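Local coordinates for periplasmic binding protein (Veillonella parvula, PDB 4N01), which probably captures a solute in the periplasm and passes it to a membrane transporter, as substrate-binding proteins of ABC importers do, at residues 43-48 against 56-61; 60-65 against 177-182; 254-259 against 292-297; 262-267 against 296-301. All blocks are in the same frame, centred on the assembly; numbering follows the deposited sequence.

How the contacts relate
Two pairs of contacts sit at opposite ends of an alpha/beta protein with two parallel sheets, consistent with the two-lobed periplasmic binding fold. Contact 1, in the antiparallel hairpin 44-50/53-59, and contact 2, centres about 10 Å apart, adjoin the parallel sheet that includes strands 66-68 and 151-153. They share Lys60 and Ser61, and Ile178 packs on Val44 and Trp46. Helix 182-203 begins at the end of segment 177-182 and leads from the first parallel sheet to the second. Contacts 3 and 4, whose centres lie about 9 Å apart, follow around strands 209-214, 238-240, 266-270 and 306-309, and share Gln296 and Asp297. Centres of different pairs lie about 47 to 49 Å apart, probably in lobes flanking the solute site.

Contact 1 (43-48 against 56-61); sequences SVTWSE and DFAVKS
Val44 and Val59, and likewise Trp46 and Phe57, are tied together by paired backbone hydrogen bonds. Val44 N reaches Val59 O at 2.9 Å and Val59 N returns to Val44 O; between the second pair the shorter bond is Phe57 N to Trp46 O, 2.8 Å. Thr45 with Ala58 between them and Ser47 with Asp56 beyond are the non-hydrogen-bonded pairs, which defines the antiparallel beta hairpin of strands 44-50 and 53-59. Most of the apolar contact lies on the face bearing Val44, Trp46, Phe57 and Val59. Trp46 CG takes the crowded position between the backbone N and the carbonyl carbon (chi1 72°), and Phe57 CB stands over the indole face, 3.7 Å from the centroid of the six-membered ring, as a CH-pi contact. The Phe57 ring is nearly parallel to the five-membered ring but slid off it, planes 23° apart, with little overlap. Val59 CG1 meets Trp46 CH2 at the indole edge, 4.0 Å away. Behind this face, Trp46 NE1 bonds to Ile152 O and Glu48 OE2 to Ile154 N, while Val44, Trp46 and Val59 rest on Ile178 of helix 165-178. On the other face Thr45 CG2 touches Ala58 CB at 3.8 Å. The polar side-chain link is also there, a short hydrogen bond from Ser47 OG to Asp56 OD1 (2.5 Å), met nearly head-on to the C-O bond, with a bound sodium ion close to the Ser47 side chain.

Contact 2 (60-65 against 177-182); sequences KSAPTH and EIFGVK
Ala62 and Phe179 bring their CA atoms to 4.2 Å where the loop between strands 53-59 and 66-68 passes the end of helix 165-178, which closes in a Schellman motif with Gly180, at positive phi, as its C-prime residue, Val181 N bonded back to Gly176 O and Gly180 N to Glu177 O. Pro63 does most of the side-chain work. Its ring crosses the Phe179 side chain at about a right angle and lies against one face of the phenyl group: CD is 3.8 Å from the ring centroid, displaced toward the rim, in a CH-pi contact, while CB comes to 3.7 Å from Phe179 CE1. Pro63 CD also touches Ile178, with the methyl CG2 4.0 Å away and the backbone O at 3.5 Å. Next to it, Ala62 CB rests on the carbonyl of Phe179, 3.4 Å from its O, and approaches the phenyl ring obliquely at CD1. Phe127 of the neighbouring strand 127-129 packs edge-to-face with Phe179 and also touches Pro63 and Ile178, joining this patch to the parallel sheet. No hydrogen bond crosses between 60-65 and 177-182, and the buried Pro63 O, 3.6 Å from Phe179 CE1, has no polar partner in the model; the helix end and the loop are therefore held to each other by van der Waals and CH-pi contact.

Contact 3 (254-259 against 292-297); sequences GSWETV and NPQLQD
Trp256 and Leu295 pack together where the first turn of helix 256-262 meets the loop between helices 280-290 and 299-303, in the part of the chain built on the parallel sheet of strands 209-214 and 266-270, next to contact 4. Leu295 presents both methyls to the indole: CD1 stands over one face, 3.7 Å from the centroid of the six-membered ring, and CD2 reaches Trp256 CE3 at 3.5 Å. The two side chains cross at about a right angle. Over the same ring, toward its rim, sits Asn292 ND2, 3.9 Å from Trp256 NE1, its amide plane steep to the indole. The other end of that amide makes an Asx turn within the loop, Asn292 OD1 accepting from Gln294 N. An alanine in place of Trp256 would probably open a gap opposite the Leu295 methyls and leave the Asn292 amide without the indole beneath it. Beside the indole, Gln294 stretches across, CG anti to its backbone N, and donates from NE2 to Glu257 OE2 at 2.8 Å, in the plane of its own amide but from above the carboxylate plane. One water donates to both Glu257 OE2 and Gln294 OE1, so that the amide is tied to a single carboxylate oxygen by NE2 directly and by OE1 through the water.

Contact 4 (262-267 against 296-301); sequences QNPDYI and QDITAV. With FMT (formic acid), chain H.
Asn263 swings CG anti to its backbone N (chi1 -160°) and Thr299 sets OG1 anti to its carbonyl carbon (chi1 -64°), which brings amide and hydroxyl together at the start of helix 299-303. Asn263 OD1 receives Thr299 N at 2.7 Å along a nearly straight bond (171°), and OG1 of the same threonine adds a weak one at 3.3 Å. The next N-H, that of Ala300, goes to Pro264 O at 3.0 Å, so two first-turn amides are taken by the 262-267 segment. With an alanine at Asn263, the Thr299 N-H would probably be left without its acceptor and the Thr299 side chain freer to turn. Apolar contacts flank these bonds: Pro264 CD touches Ile298 CG2 at 3.7 Å, and Ile267 CG1 meets Ala300 CB at the same distance. Asp265 O, buried without a polar partner, takes a CA-H...O contact from Ala300 CA at 3.3 Å; the Asp265 carboxylate OD2 accepts from Arg210 N. Gln262 NE2, bonded to Val241 O, also reaches O1 of a formic acid, probably from the crystallisation liquor, in a weak bond of 3.1 Å. The contact joins the start of helix 299-303, late in the beta-alpha-beta crossover between parallel strands 266-270 and 306-309, to the loop leading into its first strand, as in alpha/beta folds.

Contact 1 (43-48 against 56-61)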
loop_
_atom_site.group_PDB
_atom_site.type_symbol
_atom_site.label_atom_id
_atom_site.label_comp_id
_atom_site.label_asym_id
_atom_site.label_seq_id
_atom_site.Cartn_x
_atom_site.Cartn_y
_atom_site.Cartn_z
ATOM N N SER A 43 -14.928 -15.548 -19.652
ATOM C CA SER A 43 -15.110 -14.411 -18.767
ATOM C C SER A 43 -13.957 -14.350 -17.782
ATOM O O SER A 43 -13.297 -15.358 -17.515
ATOM C CB SER A 43 -16.419 -14.545 -17.985
ATOM O OG SER A 43 -17.543 -14.405 -18.831
ATOM N N VAL A 44 -13.720 -13.163 -17.243
ATOM C CA VAL A 44 -12.830 -12.994 -16.118
ATOM C C VAL A 44 -13.758 -12.884 -14.916
ATOM O O VAL A 44 -14.659 -12.045 -14.894
ATOM C CB VAL A 44 -11.969 -11.734 -16.280
ATOM C CG1 VAL A 44 -11.109 -11.495 -15.037
ATOM C CG2 VAL A 44 -11.092 -11.875 -17.522
ATOM N N THR A 45 -13.581 -13.768 -13.941
ATOM C CA THR A 45 -14.528 -13.859 -12.833
ATOM C C THR A 45 -13.842 -13.708 -11.482
ATOM O O THR A 45 -12.658 -14.029 -11.324
ATOM C CB THR A 45 -15.291 -15.194 -12.857
ATOM O OG1 THR A 45 -14.369 -16.278 -12.676
ATOM C CG2 THR A 45 -16.033 -15.371 -14.185
ATOM N N TRP A 46 -14.590 -13.209 -10.503
ATOM C CA TRP A 46 -14.068 -13.074 -9.145
ATOM C C TRP A 46 -15.228 -12.896 -8.177
ATOM O O TRP A 46 -16.372 -12.760 -8.609
ATOM C CB TRP A 46 -13.075 -11.904 -9.041
ATOM C CG TRP A 46 -13.690 -10.525 -9.109
ATOM C CD1 TRP A 46 -14.013 -9.716 -8.047
ATOM C CD2 TRP A 46 -14.028 -9.782 -10.289
ATOM N NE1 TRP A 46 -14.536 -8.529 -8.496
ATOM C CE2 TRP A 46 -14.553 -8.540 -9.874
ATOM C CE3 TRP A 46 -13.936 -10.044 -11.669
ATOM C CZ2 TRP A 46 -14.979 -7.561 -10.772
ATOM C CZ3 TRP A 46 -14.368 -9.074 -12.570
ATOM C CH2 TRP A 46 -14.889 -7.848 -12.116
ATOM N N SER A 47 -14.932 -12.911 -6.879
ATOM C CA SER A 47 -15.946 -12.721 -5.839
ATOM C C SER A 47 -15.479 -11.703 -4.805
ATOM O O SER A 47 -14.282 -11.592 -4.529
ATOM C CB SER A 47 -16.226 -14.042 -5.101
ATOM O OG SER A 47 -16.766 -15.019 -5.974
ATOM N N GLU A 48 -16.427 -10.978 -4.216
ATOM C CA GLU A 48 -16.145 -10.161 -3.036
ATOM C C GLU A 48 -17.235 -10.385 -1.988
ATOM O O GLU A 48 -18.346 -10.800 -2.320
ATOM C CB GLU A 48 -16.059 -8.665 -3.387
ATOM C CG GLU A 48 -15.114 -8.312 -4.537
ATOM C CD GLU A 48 -13.651 -8.559 -4.213
ATOM O OE1 GLU A 48 -13.301 -8.747 -3.023
ATOM O OE2 GLU A 48 -12.829 -8.564 -5.160
ATOM N N ASP A 56 -20.873 -12.692 -6.729
ATOM C CA ASP A 56 -20.016 -13.141 -7.823
ATOM C C ASP A 56 -20.032 -12.105 -8.935
ATOM O O ASP A 56 -21.089 -11.583 -9.287
ATOM C CB ASP A 56 -20.475 -14.497 -8.360
ATOM C CG ASP A 56 -20.188 -15.628 -7.393
ATOM O OD1 ASP A 56 -19.125 -15.588 -6.735
ATOM O OD2 ASP A 56 -21.025 -16.550 -7.273
ATOM N N PHE A 57 -18.856 -11.809 -9.478
ATOM C CA PHE A 57 -18.732 -10.829 -10.559
ATOM C C PHE A 57 -18.101 -11.455 -11.803
ATOM O O PHE A 57 -17.328 -12.415 -11.700
ATOM C CB PHE A 57 -17.869 -9.640 -10.105
ATOM C CG PHE A 57 -18.430 -8.887 -8.922
ATOM C CD1 PHE A 57 -19.435 -7.938 -9.098
ATOM C CD2 PHE A 57 -17.950 -9.120 -7.642
ATOM C CE1 PHE A 57 -19.951 -7.237 -8.010
ATOM C CE2 PHE A 57 -18.457 -8.421 -6.543
ATOM C CZ PHE A 57 -19.453 -7.478 -6.727
ATOM N N ALA A 58 -18.418 -10.907 -12.974
ATOM C CA ALA A 58 -17.799 -11.354 -14.222
ATOM C C ALA A 58 -17.760 -10.230 -15.242
ATOM O O ALA A 58 -18.669 -9.409 -15.284
ATOM C CB ALA A 58 -18.552 -12.542 -14.796
ATOM N N VAL A 59 -16.708 -10.197 -16.062
ATOM C CA VAL A 59 -16.670 -9.315 -17.228
ATOM C C VAL A 59 -16.175 -10.067 -18.456
ATOM O O VAL A 59 -15.352 -10.975 -18.346
ATOM C CB VAL A 59 -15.790 -8.059 -17.000
ATOM C CG1 VAL A 59 -16.326 -7.241 -15.835
ATOM C CG2 VAL A 59 -14.332 -8.456 -16.752
ATOM N N LYS A 60 -16.694 -9.695 -19.619
ATOM C CA LYS A 60 -16.273 -10.292 -20.882
ATOM C C LYS A 60 -15.531 -9.266 -21.733
ATOM O O LYS A 60 -15.061 -9.577 -22.828
ATOM C CB LYS A 60 -17.493 -10.809 -21.657
ATOM C CG LYS A 60 -18.242 -11.905 -20.940
ATOM C CD LYS A 60 -19.746 -11.709 -21.061
ATOM C CE LYS A 60 -20.254 -12.048 -22.438
ATOM N NZ LYS A 60 -21.720 -11.793 -22.567
ATOM N N SER A 61 -15.453 -8.038 -21.232
ATOM C CA SER A 61 -14.793 -6.949 -21.936
ATOM C C SER A 61 -14.392 -5.913 -20.902
ATOM O O SER A 61 -14.995 -5.847 -19.825
ATOM C CB SER A 61 -15.749 -6.323 -22.956
ATOM O OG SER A 61 -15.058 -5.404 -23.799
#

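Contact 2 (60-65 against 177-182)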
loop_
_atom_site.group_PDB
_atom_site.type_symbol
_atom_site.label_atom_id
_atom_site.label_comp_id
_atom_site.label_asym_id
_atom_site.label_seq_id
_atom_site.Cartn_x
_atom_site.Cartn_y
_atom_site.Cartn_z
ATOM N N LYS A 60 -16.694 -9.695 -19.619
ATOM C CA LYS A 60 -16.273 -10.292 -20.882
ATOM C C LYS A 60 -15.531 -9.266 -21.733
ATOM O O LYS A 60 -15.061 -9.577 -22.828
ATOM C CB LYS A 60 -17.493 -10.809 -21.657
ATOM C CG LYS A 60 -18.242 -11.905 -20.940
ATOM C CD LYS A 60 -19.746 -11.709 -21.061
ATOM C CE LYS A 60 -20.254 -12.048 -22.438
ATOM N NZ LYS A 60 -21.720 -11.793 -22.567
ATOM N N SER A 61 -15.453 -8.038 -21.232
ATOM C CA SER A 61 -14.793 -6.949 -21.936
ATOM C C SER A 61 -14.392 -5.913 -20.902
ATOM O O SER A 61 -14.995 -5.847 -19.825
ATOM C CB SER A 61 -15.749 -6.323 -22.956
ATOM O OG SER A 61 -15.058 -5.404 -23.799
ATOM N N ALA A 62 -13.382 -5.105 -21.216
ATOM C CA ALA A 62 -12.847 -4.174 -20.231
ATOM C C ALA A 62 -13.894 -3.146 -19.816
ATOM O O ALA A 62 -14.616 -2.618 -20.663
ATOM C CB ALA A 62 -11.612 -3.476 -20.781
ATOM N N PRO A 63 -13.982 -2.857 -18.507
ATOM C CA PRO A 63 -14.835 -1.759 -18.029
ATOM C C PRO A 63 -14.426 -0.456 -18.710
ATOM O O PRO A 63 -13.246 -0.286 -19.022
ATOM C CB PRO A 63 -14.498 -1.685 -16.537
ATOM C CG PRO A 63 -14.096 -3.099 -16.182
ATOM C CD PRO A 63 -13.344 -3.592 -17.399
ATOM N N THR A 64 -15.374 0.445 -18.955
ATOM C CA THR A 64 -15.064 1.668 -19.683
ATOM C C THR A 64 -15.274 2.904 -18.823
ATOM O O THR A 64 -14.871 4.005 -19.206
ATOM C CB THR A 64 -15.935 1.799 -20.928
ATOM O OG1 THR A 64 -17.302 1.961 -20.529
ATOM C CG2 THR A 64 -15.796 0.564 -21.792
ATOM N N HIS A 65 -15.935 2.719 -17.683
ATOM C CA HIS A 65 -16.195 3.805 -16.741
ATOM C C HIS A 65 -15.803 3.407 -15.316
ATOM O O HIS A 65 -16.646 3.372 -14.411
ATOM C CB HIS A 65 -17.667 4.206 -16.779
ATOM C CG HIS A 65 -18.056 4.951 -18.015
ATOM N ND1 HIS A 65 -18.030 4.376 -19.277
ATOM C CD2 HIS A 65 -18.464 6.225 -18.203
ATOM C CE1 HIS A 65 -18.412 5.261 -20.170
ATOM N NE2 HIS A 65 -18.682 6.400 -19.548
ATOM N N GLU A 177 -6.046 -8.659 -16.358
ATOM C CA GLU A 177 -6.993 -9.536 -17.043
ATOM C C GLU A 177 -8.376 -8.885 -17.156
ATOM O O GLU A 177 -9.011 -8.945 -18.209
ATOM C CB GLU A 177 -7.082 -10.888 -16.328
ATOM C CG GLU A 177 -5.798 -11.709 -16.435
ATOM C CD GLU A 177 -5.793 -12.948 -15.551
ATOM O OE1 GLU A 177 -6.481 -12.954 -14.500
ATOM O OE2 GLU A 177 -5.085 -13.921 -15.898
ATOM N N ILE A 178 -8.840 -8.265 -16.074
ATOM C CA ILE A 178 -10.150 -7.603 -16.084
ATOM C C ILE A 178 -10.221 -6.545 -17.185
ATOM O O ILE A 178 -11.257 -6.375 -17.851
ATOM C CB ILE A 178 -10.466 -6.943 -14.705
ATOM C CG1 ILE A 178 -10.650 -8.012 -13.620
ATOM C CG2 ILE A 178 -11.732 -6.090 -14.790
ATOM C CD1 ILE A 178 -10.695 -7.438 -12.187
ATOM N N PHE A 179 -9.106 -5.856 -17.409
ATOM C CA PHE A 179 -9.103 -4.748 -18.358
ATOM C C PHE A 179 -8.532 -5.101 -19.723
ATOM O O PHE A 179 -8.279 -4.217 -20.538
ATOM C CB PHE A 179 -8.403 -3.527 -17.741
ATOM C CG PHE A 179 -9.288 -2.763 -16.796
ATOM C CD1 PHE A 179 -10.054 -1.695 -17.263
ATOM C CD2 PHE A 179 -9.409 -3.148 -15.465
ATOM C CE1 PHE A 179 -10.899 -1.005 -16.404
ATOM C CE2 PHE A 179 -10.252 -2.470 -14.602
ATOM C CZ PHE A 179 -11.000 -1.392 -15.076
ATOM N N GLY A 180 -8.358 -6.393 -19.982
ATOM C CA GLY A 180 -7.874 -6.843 -21.278
ATOM C C GLY A 180 -6.447 -6.422 -21.591
ATOM O O GLY A 180 -6.076 -6.314 -22.764
ATOM N N VAL A 181 -5.643 -6.189 -20.555
ATOM C CA VAL A 181 -4.237 -5.837 -20.743
ATOM C C VAL A 181 -3.303 -6.735 -19.928
ATOM O O VAL A 181 -2.332 -6.266 -19.322
ATOM C CB VAL A 181 -3.967 -4.342 -20.424
ATOM C CG1 VAL A 181 -4.718 -3.447 -21.403
ATOM C CG2 VAL A 181 -4.370 -4.009 -18.985
ATOM N N LYS A 182 -3.597 -8.031 -19.905
ATOM C CA LYS A 182 -2.756 -8.980 -19.164
ATOM C C LYS A 182 -1.252 -8.911 -19.511
ATOM O O LYS A 182 -0.417 -8.946 -18.598
ATOM C CB LYS A 182 -3.290 -10.417 -19.281
ATOM C CG LYS A 182 -2.593 -11.414 -18.353
ATOM C CD LYS A 182 -3.100 -12.845 -18.552
ATOM C CE LYS A 182 -2.269 -13.832 -17.737
ATOM N NZ LYS A 182 -2.412 -15.228 -18.257
#

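Contact 3 (254-259 against 292-297)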
loop_
_atom_site.group_PDB
_atom_site.type_symbol
_atom_site.label_atom_id
_atom_site.label_comp_id
_atom_site.label_asym_id
_atom_site.label_seq_id
_atom_site.Cartn_x
_atom_site.Cartn_y
_atom_site.Cartn_z
ATOM N N GLY A 254 0.799 -0.233 19.788
ATOM C CA GLY A 254 1.759 -1.076 20.486
ATOM C C GLY A 254 2.102 -0.421 21.818
ATOM O O GLY A 254 1.563 0.637 22.150
ATOM N N SER A 255 2.989 -1.061 22.576
ATOM C CA SER A 255 3.523 -0.486 23.803
ATOM C C SER A 255 5.001 -0.191 23.601
ATOM O O SER A 255 5.709 -0.979 22.967
ATOM C CB SER A 255 3.346 -1.455 24.972
ATOM O OG SER A 255 1.988 -1.523 25.373
ATOM N N TRP A 256 5.468 0.942 24.120
ATOM C CA TRP A 256 6.890 1.253 24.062
ATOM C C TRP A 256 7.715 0.189 24.796
ATOM O O TRP A 256 8.842 -0.076 24.412
ATOM C CB TRP A 256 7.183 2.636 24.662
ATOM C CG TRP A 256 6.822 3.819 23.774
ATOM C CD1 TRP A 256 5.983 4.853 24.090
ATOM C CD2 TRP A 256 7.298 4.088 22.442
ATOM N NE1 TRP A 256 5.907 5.743 23.036
ATOM C CE2 TRP A 256 6.699 5.290 22.014
ATOM C CE3 TRP A 256 8.160 3.413 21.566
ATOM C CZ2 TRP A 256 6.947 5.845 20.760
ATOM C CZ3 TRP A 256 8.401 3.964 20.318
ATOM C CH2 TRP A 256 7.798 5.165 19.928
ATOM N N GLU A 257 7.155 -0.400 25.852
ATOM C CA GLU A 257 7.841 -1.475 26.588
ATOM C C GLU A 257 8.258 -2.590 25.644
ATOM O O GLU A 257 9.368 -3.117 25.738
ATOM C CB GLU A 257 6.961 -2.047 27.706
ATOM C CG GLU A 257 6.873 -1.150 28.926
ATOM C CD GLU A 257 6.049 0.105 28.672
ATOM O OE1 GLU A 257 5.166 0.072 27.781
ATOM O OE2 GLU A 257 6.288 1.128 29.358
ATOM N N THR A 258 7.371 -2.919 24.711
ATOM C CA THR A 258 7.621 -4.004 23.782
ATOM C C THR A 258 8.726 -3.611 22.804
ATOM O O THR A 258 9.621 -4.408 22.504
ATOM C CB THR A 258 6.339 -4.364 23.013
ATOM O OG1 THR A 258 5.332 -4.765 23.953
ATOM C CG2 THR A 258 6.609 -5.511 22.053
ATOM N N VAL A 259 8.670 -2.377 22.317
ATOM C CA VAL A 259 9.690 -1.884 21.398
ATOM C C VAL A 259 11.055 -1.861 22.080
ATOM O O VAL A 259 12.067 -2.265 21.500
ATOM C CB VAL A 259 9.346 -0.472 20.926
ATOM C CG1 VAL A 259 10.368 0.010 19.891
ATOM C CG2 VAL A 259 7.923 -0.453 20.358
ATOM N N ASN A 292 12.042 11.406 24.181
ATOM C CA ASN A 292 11.412 10.447 25.089
ATOM C C ASN A 292 12.483 9.684 25.875
ATOM O O ASN A 292 13.192 8.838 25.317
ATOM C CB ASN A 292 10.547 9.483 24.283
ATOM C CG ASN A 292 9.666 8.596 25.157
ATOM O OD1 ASN A 292 9.974 8.329 26.320
ATOM N ND2 ASN A 292 8.564 8.132 24.587
ATOM N N PRO A 293 12.604 9.980 27.176
ATOM C CA PRO A 293 13.679 9.398 27.986
ATOM C C PRO A 293 13.589 7.874 28.050
ATOM O O PRO A 293 14.606 7.213 28.237
ATOM C CB PRO A 293 13.443 9.998 29.378
ATOM C CG PRO A 293 12.561 11.189 29.152
ATOM C CD PRO A 293 11.719 10.851 27.964
ATOM N N GLN A 294 12.395 7.319 27.876
ATOM C CA GLN A 294 12.226 5.869 27.956
ATOM C C GLN A 294 12.918 5.136 26.805
ATOM O O GLN A 294 13.235 3.956 26.928
ATOM C CB GLN A 294 10.736 5.494 27.987
ATOM C CG GLN A 294 10.441 4.181 28.729
ATOM C CD GLN A 294 8.995 3.715 28.604
ATOM O OE1 GLN A 294 8.153 4.398 28.016
ATOM N NE2 GLN A 294 8.703 2.539 29.159
ATOM N N LEU A 295 13.167 5.836 25.703
ATOM C CA LEU A 295 13.621 5.186 24.466
ATOM C C LEU A 295 15.113 5.369 24.204
ATOM O O LEU A 295 15.624 4.936 23.163
ATOM C CB LEU A 295 12.848 5.760 23.279
ATOM C CG LEU A 295 11.327 5.744 23.433
ATOM C CD1 LEU A 295 10.662 6.340 22.197
ATOM C CD2 LEU A 295 10.843 4.309 23.675
ATOM N N GLN A 296 15.807 5.993 25.142
ATOM C CA GLN A 296 17.153 6.471 24.858
ATOM C C GLN A 296 18.225 5.399 24.706
ATOM O O GLN A 296 19.279 5.657 24.128
ATOM C CB GLN A 296 17.590 7.546 25.858
ATOM C CG GLN A 296 17.317 8.955 25.354
ATOM C CD GLN A 296 17.846 9.203 23.941
ATOM O OE1 GLN A 296 17.229 9.927 23.160
ATOM N NE2 GLN A 296 19.004 8.620 23.617
ATOM N N ASP A 297 17.957 4.199 25.200
ATOM C CA ASP A 297 18.925 3.114 25.061
ATOM C C ASP A 297 18.593 2.126 23.937
ATOM O O ASP A 297 19.310 1.153 23.733
ATOM C CB ASP A 297 19.162 2.407 26.396
ATOM C CG ASP A 297 19.797 3.320 27.430
ATOM O OD1 ASP A 297 20.404 4.346 27.038
ATOM O OD2 ASP A 297 19.695 3.010 28.634
HETATM O O HOH W 1 5.446 3.560 27.851
#

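Contact 4 (262-267 against 296-301)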
loop_
_atom_site.group_PDB
_atom_site.type_symbol
_atom_site.label_atom_id
_atom_site.label_comp_id
_atom_site.label_asym_id
_atom_site.label_seq_id
_atom_site.Cartn_x
_atom_site.Cartn_y
_atom_site.Cartn_z
ATOM N N GLN A 262 12.452 -5.314 22.374
ATOM C CA GLN A 262 12.866 -5.833 21.071
ATOM C C GLN A 262 14.115 -5.138 20.538
ATOM O O GLN A 262 14.830 -5.698 19.705
ATOM C CB GLN A 262 11.721 -5.695 20.060
ATOM C CG GLN A 262 10.580 -6.699 20.251
ATOM C CD GLN A 262 10.986 -8.136 19.956
ATOM O OE1 GLN A 262 11.845 -8.708 20.639
ATOM N NE2 GLN A 262 10.367 -8.730 18.930
ATOM N N ASN A 263 14.354 -3.915 21.003
ATOM C CA ASN A 263 15.575 -3.177 20.665
ATOM C C ASN A 263 15.880 -3.144 19.167
ATOM O O ASN A 263 16.877 -3.709 18.728
ATOM C CB ASN A 263 16.769 -3.792 21.410
ATOM C CG ASN A 263 17.946 -2.840 21.506
ATOM O OD1 ASN A 263 17.790 -1.636 21.315
ATOM N ND2 ASN A 263 19.125 -3.377 21.811
ATOM N N PRO A 264 15.024 -2.490 18.372
ATOM C CA PRO A 264 15.272 -2.491 16.926
ATOM C C PRO A 264 16.563 -1.782 16.509
ATOM O O PRO A 264 17.000 -0.827 17.171
ATOM C CB PRO A 264 14.070 -1.723 16.369
ATOM C CG PRO A 264 13.617 -0.849 17.532
ATOM C CD PRO A 264 13.853 -1.680 18.748
ATOM N N ASP A 265 17.164 -2.260 15.416
ATOM C CA ASP A 265 18.332 -1.619 14.794
ATOM C C ASP A 265 17.956 -0.334 14.052
ATOM O O ASP A 265 18.733 0.624 14.023
ATOM C CB ASP A 265 18.974 -2.592 13.789
ATOM C CG ASP A 265 19.540 -3.828 14.462
ATOM O OD1 ASP A 265 20.329 -3.662 15.409
ATOM O OD2 ASP A 265 19.180 -4.965 14.061
ATOM N N TYR A 266 16.776 -0.330 13.432
ATOM C CA TYR A 266 16.314 0.828 12.650
ATOM C C TYR A 266 14.881 1.152 13.009
ATOM O O TYR A 266 14.097 0.258 13.320
ATOM C CB TYR A 266 16.423 0.569 11.129
ATOM C CG TYR A 266 17.850 0.440 10.679
ATOM C CD1 TYR A 266 18.519 1.510 10.100
ATOM C CD2 TYR A 266 18.549 -0.738 10.881
ATOM C CE1 TYR A 266 19.849 1.405 9.719
ATOM C CE2 TYR A 266 19.875 -0.856 10.518
ATOM C CZ TYR A 266 20.520 0.218 9.940
ATOM O OH TYR A 266 21.837 0.093 9.591
ATOM N N ILE A 267 14.540 2.432 12.975
ATOM C CA ILE A 267 13.155 2.848 13.113
ATOM C C ILE A 267 12.696 3.493 11.807
ATOM O O ILE A 267 13.260 4.493 11.351
ATOM C CB ILE A 267 12.964 3.841 14.293
ATOM C CG1 ILE A 267 13.181 3.120 15.630
ATOM C CG2 ILE A 267 11.561 4.446 14.247
ATOM C CD1 ILE A 267 13.390 4.071 16.800
ATOM N N GLN A 296 15.807 5.993 25.142
ATOM C CA GLN A 296 17.153 6.471 24.858
ATOM C C GLN A 296 18.225 5.399 24.706
ATOM O O GLN A 296 19.279 5.657 24.128
ATOM C CB GLN A 296 17.590 7.546 25.858
ATOM C CG GLN A 296 17.317 8.955 25.354
ATOM C CD GLN A 296 17.846 9.203 23.941
ATOM O OE1 GLN A 296 17.229 9.927 23.160
ATOM N NE2 GLN A 296 19.004 8.620 23.617
ATOM N N ASP A 297 17.957 4.199 25.200
ATOM C CA ASP A 297 18.925 3.114 25.061
ATOM C C ASP A 297 18.593 2.126 23.937
ATOM O O ASP A 297 19.310 1.153 23.733
ATOM C CB ASP A 297 19.162 2.407 26.396
ATOM C CG ASP A 297 19.797 3.320 27.430
ATOM O OD1 ASP A 297 20.404 4.346 27.038
ATOM O OD2 ASP A 297 19.695 3.010 28.634
ATOM N N ILE A 298 17.525 2.389 23.191
ATOM C CA ILE A 298 17.232 1.584 22.007
ATOM C C ILE A 298 18.341 1.806 20.971
ATOM O O ILE A 298 18.741 2.948 20.718
ATOM C CB ILE A 298 15.855 1.964 21.392
ATOM C CG1 ILE A 298 14.712 1.547 22.332
ATOM C CG2 ILE A 298 15.674 1.335 20.007
ATOM C CD1 ILE A 298 13.328 2.006 21.837
ATOM N N THR A 299 18.857 0.718 20.400
ATOM C CA THR A 299 19.953 0.795 19.428
ATOM C C THR A 299 19.706 1.806 18.300
ATOM O O THR A 299 20.549 2.663 18.044
ATOM C CB THR A 299 20.234 -0.585 18.817
ATOM O OG1 THR A 299 20.693 -1.457 19.852
ATOM C CG2 THR A 299 21.298 -0.485 17.743
ATOM N N ALA A 300 18.556 1.705 17.638
ATOM C CA ALA A 300 18.194 2.660 16.593
ATOM C C ALA A 300 18.286 4.116 17.063
ATOM O O ALA A 300 18.740 4.995 16.324
ATOM C CB ALA A 300 16.788 2.354 16.061
ATOM N N VAL A 301 17.858 4.378 18.291
ATOM C CA VAL A 301 17.891 5.738 18.802
ATOM C C VAL A 301 19.322 6.195 19.064
ATOM O O VAL A 301 19.709 7.299 18.667
ATOM C CB VAL A 301 17.040 5.868 20.090
ATOM C CG1 VAL A 301 17.147 7.275 20.658
ATOM C CG2 VAL A 301 15.580 5.525 19.790
HETATM C C FMT H . 10.078 -11.423 16.362
HETATM O O1 FMT H . 9.387 -11.205 17.358
HETATM O O2 FMT H . 10.243 -10.613 15.452
#